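Local coordinates for protein tumor necrosis factor ligand superfamily member 13 (Mus musculus, PDB 1U5X) that acts as a trimeric cytokine of the tumor necrosis factor family that binds the receptors TACI and BCMA and plays a role in regulating tumor cell growth, at residues 39-42 with 43-46. Residues are numbered along the deposited sequence; the frame is centred on the assembly and turned at random.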
# COMPACT_ATOMS: atom_id res chain seq x y z
N GLU A 39 13.31 -15.57 -7.78
CA GLU A 39 12.90 -16.93 -7.41
C GLU A 39 12.64 -17.10 -5.92
O GLU A 39 13.57 -16.97 -5.12
CB GLU A 39 13.98 -17.94 -7.79
CG GLU A 39 13.54 -19.41 -7.73
CD GLU A 39 14.68 -20.40 -7.97
OE1 GLU A 39 15.82 -19.94 -8.14
OE2 GLU A 39 14.44 -21.63 -7.95
N ALA A 40 11.43 -17.53 -5.58
CA ALA A 40 11.14 -17.98 -4.21
C ALA A 40 11.84 -19.32 -3.93
O ALA A 40 11.73 -20.29 -4.71
CB ALA A 40 9.64 -18.09 -3.97
N GLN A 41 12.60 -19.35 -2.83
CA GLN A 41 13.23 -20.57 -2.34
C GLN A 41 12.86 -20.70 -0.87
O GLN A 41 13.61 -20.24 0.01
CB GLN A 41 14.76 -20.52 -2.48
CG GLN A 41 15.26 -20.28 -3.91
CD GLN A 41 16.75 -20.55 -4.07
OE1 GLN A 41 17.53 -20.35 -3.13
NE2 GLN A 41 17.15 -21.00 -5.26
N GLY A 42 11.67 -21.24 -0.64
CA GLY A 42 11.19 -21.52 0.71
C GLY A 42 10.83 -20.25 1.44
O GLY A 42 9.86 -19.59 1.09
N ASP A 43 11.63 -19.86 2.43
CA ASP A 43 11.28 -18.65 3.21
C ASP A 43 11.98 -17.36 2.74
O ASP A 43 11.73 -16.31 3.31
CB ASP A 43 11.43 -18.86 4.73
CG ASP A 43 12.85 -19.04 5.20
OD1 ASP A 43 13.80 -18.87 4.41
OD2 ASP A 43 13.11 -19.38 6.37
N ILE A 44 12.80 -17.45 1.69
CA ILE A 44 13.44 -16.27 1.08
C ILE A 44 13.17 -16.20 -0.40
O ILE A 44 12.68 -17.13 -1.00
CB ILE A 44 14.96 -16.29 1.32
CG1 ILE A 44 15.56 -17.56 0.74
CG2 ILE A 44 15.27 -16.18 2.78
CD1 ILE A 44 16.90 -17.40 0.07
N VAL A 45 13.50 -15.05 -0.98
CA VAL A 45 13.40 -14.82 -2.42
C VAL A 45 14.79 -14.42 -2.93
O VAL A 45 15.43 -13.54 -2.36
CB VAL A 45 12.35 -13.76 -2.79
CG1 VAL A 45 12.26 -13.66 -4.29
CG2 VAL A 45 11.00 -14.09 -2.20
N ARG A 46 15.27 -15.10 -3.95
CA ARG A 46 16.55 -14.79 -4.54
C ARG A 46 16.34 -13.83 -5.69
O ARG A 46 15.38 -13.97 -6.45
CB ARG A 46 17.25 -16.04 -5.01
CG ARG A 46 17.55 -16.98 -3.82
CD ARG A 46 18.92 -17.43 -3.65
NE ARG A 46 19.99 -16.43 -3.74
CZ ARG A 46 21.28 -16.78 -3.77
NH1 ARG A 46 21.60 -18.06 -3.70
NH2 ARG A 46 22.26 -15.88 -3.85
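Q41 and I44 close a beta hairpin with a two-residue loop, a type II' turn with G42 and D43 at its corners, on the surface of the jelly-roll TNF domain. The case illustrates how turn type and glycine go together: G42 takes the first corner with positive phi (72°), a conformation that favours glycine. Backbone hydrogen bonds join the strands in antiparallel register. E39 and R46 exchange two, N of E39 to O of R46 at 2.9 Å and N of R46 to O of E39 at 2.8 Å. Nearer the turn, N of Q41 reaches O of I44 at 2.9 Å, whereas the return hydrogen bond from N of I44 to O of Q41 is weak at 3.4 Å. Between these pairs, A40 and V45 form a non-hydrogen-bonded pair and share one face, where both side chains touch L10; the buried V45 also packs on L135 and F137. The opposite face carries E39, Q41, I44 and R46. There the arginine chain bends at chi2 and chi3, its guanidinium plane 75° from the Q41 amide, and NH2 donates a hydrogen bond to O of G112. Q41 meets the aliphatic part of this chain, its OE1 lying 3.3 Å from CD of R46.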